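PDB 2X7I: mevalonate kinase from Staphylococcus aureus, which catalyses the ATP-dependent phosphorylation of mevalonate to 5-phosphomevalonate, a step of the mevalonate route to isoprenoids. Local coordinates for residues 14-19 / 29-34; 94-99 / 178-183. One frame throughout, in Å; residues are numbered along the deposited sequence.

Contact 1 pairs strand 6-16 with strand 29-45 inside the mixed sheet. Contact 2 comes later in the chain, where the loop after strand 87-93 of that same sheet meets strand 175-180 of the separate four-stranded antiparallel sheet. Their centres lie about 15 Å apart, yet the two contacts touch: Ile15 CD1 is 3.5 Å from Val178 CG2, and Phe34 CE2 is 3.7 Å from Leu95 CD2. Contact 1 lies within one sheet, and contact 2 joins a loop of that sheet to the other. A citrate, probably from the crystallisation liquor, lies near Lys14 and accepts a hydrogen bond from Ser98 N, consistent with an anion-binding cleft between these parts of the GHMP kinase fold.

Contact 1: 14-19 / 29-34; sequences KIILIG and AIAVPF
The carbonyl oxygen Ile15 O is gripped twice by the facing strand: Val32 N donates to it over 2.9 Å, and Ala31 CA lies 3.2 Å from the same Ile15 O in a CA-H...O contact. The return bond, from Ile15 N to Val32 O at 2.9 Å, makes Ile15 and Val32 an antiparallel hydrogen-bonded pair. Further on, Leu17 N reaches Ile30 O at 2.8 Å, but the angle at the hydrogen falls to 135°, a bend that coincides with the chain turning a corner at Leu17 and Ile18. These paired strands belong to the mixed sheet of the GHMP kinase fold. On the face carrying Ile16 and Ala31, Ile16 CD1 meets Ala31 CB at 3.5 Å, and helix 145-153 covers Ala31 through Ile146 and Thr150. Ile15, on the other face with Val32, touches Val178 of strand 175-180, as does Phe34. From the corner, Leu17 reaches across to Val32 at about a right angle, with Leu17 CD1 4.0 Å from Val32 CG1. In Phe34, CG anti to the backbone N (chi1 179°) is carried beside Ile15 CG1, and Ile15 CD1 lies over one ring face, 4.1 Å from the Phe34 ring centroid and 19° off the normal: a CH-pi contact offset toward the rim. Lys14 NZ is taken up elsewhere, by a hydrogen bond to Gly100 O and a salt bridge to Asp147.

Contact 2: 94-99 / 178-183; sequences NLPPSR and VIDTGV
Arg99 meets Asp180 with the side of its chain before its charged tip arrives. From CB, which points toward segment 178-183, the chain starts with CG anti to the carbonyl carbon and beside the backbone N (chi1 -53°), and Arg99 CG already passes 4.0 Å from Asp180 OD2. The chain then bends at chi2 and chi3, which brings CD and NE up to Asp180. Arg99 CD comes within 3.6 Å of Asp180 OD2. Arg99 NE is 3.2 Å from the same Asp180 OD2, but this salt bridge rests on charge alone, because the oxygen sits over the guanidinium face and no N-H is aimed at it; the N-H of NE is instead used by Gly274 O. Asp180 OD2 stands 3.0 Å above the guanidinium plane, over its centre, and 3.1 Å from Arg99 CZ; the guanidinium and carboxylate planes are 48° apart. At the edge the two terminal nitrogens part. Arg99 NH1 makes a weak bond to Gly182 O at 3.2 Å and has a second partner in Gln189 OE1, whereas Arg99 NH2 donates to Thr181 OG1 over 3.2 Å at an angle of 152°. Asp180 OD2 also accepts from Gly182 N at 2.8 Å, the donor sitting above the plane of the carboxylate, and Asp180 OD1 rests against Pro96 CB. The bond to Gly182 N closes an Asx turn at the end of strand 175-180, while the Pro-Pro-Ser-Arg-Gly-Leu sequence around Arg99 matches the start of GHMP kinase motif 2, the glycine-rich loop that in relatives binds the ATP phosphates.

Contact 1: 14-19 / 29-34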
loop_
_atom_site.group_PDB
_atom_site.type_symbol
_atom_site.label_atom_id
_atom_site.label_comp_id
_atom_site.label_asym_id
_atom_site.label_seq_id
_atom_site.Cartn_x
_atom_site.Cartn_y
_atom_site.Cartn_z
ATOM N N LYS A 14 0.959 -2.134 -0.445
ATOM C CA LYS A 14 0.258 -2.391 -1.708
ATOM C C LYS A 14 -0.341 -1.107 -2.282
ATOM O O LYS A 14 -0.583 -0.148 -1.553
ATOM C CB LYS A 14 -0.806 -3.474 -1.515
ATOM C CG LYS A 14 -2.241 -3.017 -1.504
ATOM C CD LYS A 14 -2.610 -2.132 -0.321
ATOM C CE LYS A 14 -3.780 -1.234 -0.708
ATOM N NZ LYS A 14 -4.361 -0.470 0.414
ATOM N N ILE A 15 -0.576 -1.096 -3.589
ATOM C CA ILE A 15 -1.266 0.023 -4.233
ATOM C C ILE A 15 -2.462 -0.480 -5.014
ATOM O O ILE A 15 -2.385 -1.494 -5.696
ATOM C CB ILE A 15 -0.335 0.826 -5.181
ATOM C CG1 ILE A 15 0.910 1.294 -4.420
ATOM C CG2 ILE A 15 -1.089 2.017 -5.794
ATOM C CD1 ILE A 15 1.420 2.667 -4.815
ATOM N N ILE A 16 -3.583 0.225 -4.877
ATOM C CA ILE A 16 -4.728 0.028 -5.744
ATOM C C ILE A 16 -4.455 0.917 -6.943
ATOM O O ILE A 16 -4.599 2.137 -6.861
ATOM C CB ILE A 16 -6.058 0.439 -5.064
ATOM C CG1 ILE A 16 -6.289 -0.330 -3.751
ATOM C CG2 ILE A 16 -7.224 0.208 -6.004
ATOM C CD1 ILE A 16 -6.327 -1.844 -3.903
ATOM N N LEU A 17 -4.007 0.314 -8.041
ATOM C CA LEU A 17 -3.714 1.064 -9.258
ATOM C C LEU A 17 -4.966 1.750 -9.785
ATOM O O LEU A 17 -4.934 2.927 -10.149
ATOM C CB LEU A 17 -3.167 0.136 -10.334
ATOM C CG LEU A 17 -1.729 -0.362 -10.168
ATOM C CD1 LEU A 17 -1.363 -1.173 -11.402
ATOM C CD2 LEU A 17 -0.744 0.773 -9.972
ATOM N N ILE A 18 -6.062 0.993 -9.829
ATOM C CA ILE A 18 -7.363 1.487 -10.267
ATOM C C ILE A 18 -8.386 0.819 -9.375
ATOM O O ILE A 18 -8.287 -0.382 -9.109
ATOM C CB ILE A 18 -7.687 1.091 -11.711
ATOM C CG1 ILE A 18 -6.529 1.397 -12.647
ATOM C CG2 ILE A 18 -8.934 1.808 -12.213
ATOM C CD1 ILE A 18 -6.504 0.481 -13.865
ATOM N N GLY A 19 -9.366 1.594 -8.923
ATOM C CA GLY A 19 -10.397 1.092 -8.026
ATOM C C GLY A 19 -10.512 1.962 -6.796
ATOM O O GLY A 19 -9.635 2.783 -6.525
ATOM N N ALA A 29 -11.378 -3.529 -8.867
ATOM C CA ALA A 29 -10.091 -3.022 -8.431
ATOM C C ALA A 29 -8.923 -3.831 -9.018
ATOM O O ALA A 29 -9.059 -5.015 -9.322
ATOM C CB ALA A 29 -10.017 -3.030 -6.898
ATOM N N ILE A 30 -7.776 -3.171 -9.164
ATOM C CA ILE A 30 -6.520 -3.856 -9.406
ATOM C C ILE A 30 -5.484 -3.419 -8.369
ATOM O O ILE A 30 -5.034 -2.274 -8.369
ATOM C CB ILE A 30 -5.990 -3.597 -10.826
ATOM C CG1 ILE A 30 -6.952 -4.212 -11.850
ATOM C CG2 ILE A 30 -4.571 -4.158 -10.966
ATOM C CD1 ILE A 30 -6.289 -4.789 -13.071
ATOM N N ALA A 31 -5.119 -4.348 -7.489
ATOM C CA ALA A 31 -4.109 -4.107 -6.468
ATOM C C ALA A 31 -2.816 -4.811 -6.873
ATOM O O ALA A 31 -2.857 -5.884 -7.480
ATOM C CB ALA A 31 -4.587 -4.618 -5.142
ATOM N N VAL A 32 -1.677 -4.203 -6.549
ATOM C CA VAL A 32 -0.370 -4.808 -6.796
ATOM C C VAL A 32 0.526 -4.560 -5.594
ATOM O O VAL A 32 0.313 -3.585 -4.865
ATOM C CB VAL A 32 0.339 -4.220 -8.059
ATOM C CG1 VAL A 32 -0.483 -4.471 -9.297
ATOM C CG2 VAL A 32 0.625 -2.726 -7.881
ATOM N N PRO A 33 1.544 -5.417 -5.395
ATOM C CA PRO A 33 2.506 -5.189 -4.324
ATOM C C PRO A 33 3.207 -3.848 -4.484
ATOM O O PRO A 33 3.498 -3.446 -5.601
ATOM C CB PRO A 33 3.516 -6.334 -4.497
ATOM C CG PRO A 33 2.847 -7.344 -5.314
ATOM C CD PRO A 33 1.874 -6.622 -6.178
ATOM N N PHE A 34 3.453 -3.161 -3.374
ATOM C CA PHE A 34 4.207 -1.909 -3.384
ATOM C C PHE A 34 5.573 -2.191 -2.759
ATOM O O PHE A 34 5.777 -2.019 -1.561
ATOM C CB PHE A 34 3.421 -0.839 -2.617
ATOM C CG PHE A 34 4.098 0.512 -2.534
ATOM C CD1 PHE A 34 4.760 1.055 -3.613
ATOM C CD2 PHE A 34 4.022 1.258 -1.360
ATOM C CE1 PHE A 34 5.352 2.299 -3.529
ATOM C CE2 PHE A 34 4.604 2.504 -1.272
ATOM C CZ PHE A 34 5.275 3.026 -2.360
#

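Contact 2: 94-99 / 178-183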
loop_
_atom_site.group_PDB
_atom_site.type_symbol
_atom_site.label_atom_id
_atom_site.label_comp_id
_atom_site.label_asym_id
_atom_site.label_seq_id
_atom_site.Cartn_x
_atom_site.Cartn_y
_atom_site.Cartn_z
ATOM N N ASN A 94 8.272 2.606 6.508
ATOM C CA ASN A 94 8.544 3.502 5.403
ATOM C C ASN A 94 7.270 4.212 4.901
ATOM O O ASN A 94 7.333 5.092 4.032
ATOM C CB ASN A 94 9.079 2.635 4.255
ATOM C CG ASN A 94 9.759 3.432 3.197
ATOM O OD1 ASN A 94 10.030 4.619 3.386
ATOM N ND2 ASN A 94 10.053 2.796 2.070
ATOM N N LEU A 95 6.123 3.801 5.447
ATOM C CA LEU A 95 4.804 4.093 4.882
ATOM C C LEU A 95 4.023 5.099 5.709
ATOM O O LEU A 95 4.001 5.011 6.928
ATOM C CB LEU A 95 3.990 2.805 4.790
ATOM C CG LEU A 95 4.574 1.743 3.865
ATOM C CD1 LEU A 95 3.769 0.459 3.955
ATOM C CD2 LEU A 95 4.617 2.254 2.449
ATOM N N PRO A 96 3.380 6.073 5.048
ATOM C CA PRO A 96 2.546 7.026 5.761
ATOM C C PRO A 96 1.202 6.393 6.088
ATOM O O PRO A 96 0.773 5.458 5.402
ATOM C CB PRO A 96 2.371 8.153 4.743
ATOM C CG PRO A 96 2.388 7.473 3.453
ATOM C CD PRO A 96 3.369 6.332 3.598
ATOM N N PRO A 97 0.542 6.884 7.138
ATOM C CA PRO A 97 -0.763 6.357 7.454
ATOM C C PRO A 97 -1.863 6.924 6.533
ATOM O O PRO A 97 -1.781 8.089 6.098
ATOM C CB PRO A 97 -0.965 6.818 8.891
ATOM C CG PRO A 97 -0.194 8.115 8.965
ATOM C CD PRO A 97 0.949 7.971 8.043
ATOM N N SER A 98 -2.853 6.076 6.240
ATOM C CA SER A 98 -4.139 6.469 5.660
ATOM C C SER A 98 -4.064 6.989 4.221
ATOM O O SER A 98 -4.931 7.757 3.802
ATOM C CB SER A 98 -4.841 7.498 6.562
ATOM O OG SER A 98 -5.003 6.978 7.872
ATOM N N ARG A 99 -3.050 6.558 3.480
ATOM C CA ARG A 99 -2.881 6.924 2.077
ATOM C C ARG A 99 -3.188 5.753 1.134
ATOM O O ARG A 99 -2.913 5.834 -0.060
ATOM C CB ARG A 99 -1.441 7.387 1.818
ATOM C CG ARG A 99 -0.926 8.487 2.739
ATOM C CD ARG A 99 -1.800 9.727 2.770
ATOM N NE ARG A 99 -1.964 10.334 1.443
ATOM C CZ ARG A 99 -2.213 11.624 1.210
ATOM N NH1 ARG A 99 -2.312 12.496 2.201
ATOM N NH2 ARG A 99 -2.349 12.044 -0.039
ATOM N N VAL A 178 5.198 7.273 -7.027
ATOM C CA VAL A 178 4.107 7.348 -6.075
ATOM C C VAL A 178 4.320 8.594 -5.233
ATOM O O VAL A 178 5.364 8.751 -4.616
ATOM C CB VAL A 178 4.074 6.090 -5.195
ATOM C CG1 VAL A 178 2.999 6.194 -4.122
ATOM C CG2 VAL A 178 3.865 4.851 -6.064
ATOM N N ILE A 179 3.341 9.491 -5.236
ATOM C CA ILE A 179 3.434 10.752 -4.509
ATOM C C ILE A 179 2.384 10.838 -3.398
ATOM O O ILE A 179 1.216 10.565 -3.623
ATOM C CB ILE A 179 3.239 11.946 -5.451
ATOM C CG1 ILE A 179 4.336 11.976 -6.518
ATOM C CG2 ILE A 179 3.220 13.250 -4.657
ATOM C CD1 ILE A 179 3.975 12.775 -7.760
ATOM N N ASP A 180 2.830 11.217 -2.204
ATOM C CA ASP A 180 1.969 11.494 -1.055
ATOM C C ASP A 180 1.924 13.011 -0.885
ATOM O O ASP A 180 2.963 13.650 -0.788
ATOM C CB ASP A 180 2.560 10.803 0.188
ATOM C CG ASP A 180 1.889 11.214 1.498
ATOM O OD1 ASP A 180 2.436 10.872 2.570
ATOM O OD2 ASP A 180 0.838 11.871 1.476
ATOM N N THR A 181 0.726 13.588 -0.868
ATOM C CA THR A 181 0.572 15.045 -0.750
ATOM C C THR A 181 0.610 15.549 0.701
ATOM O O THR A 181 0.609 16.752 0.929
ATOM C CB THR A 181 -0.725 15.545 -1.424
ATOM O OG1 THR A 181 -1.862 15.106 -0.672
ATOM C CG2 THR A 181 -0.826 15.027 -2.864
ATOM N N GLY A 182 0.631 14.641 1.675
ATOM C CA GLY A 182 0.861 15.022 3.065
ATOM C C GLY A 182 -0.345 15.571 3.811
ATOM O O GLY A 182 -1.492 15.392 3.395
ATOM N N VAL A 183 -0.069 16.245 4.923
ATOM C CA VAL A 183 -1.107 16.738 5.823
ATOM C C VAL A 183 -1.764 18.021 5.308
ATOM O O VAL A 183 -1.088 19.010 5.023
ATOM C CB VAL A 183 -0.535 16.993 7.228
ATOM C CG1 VAL A 183 -1.593 17.594 8.117
ATOM C CG2 VAL A 183 -0.007 15.692 7.828
#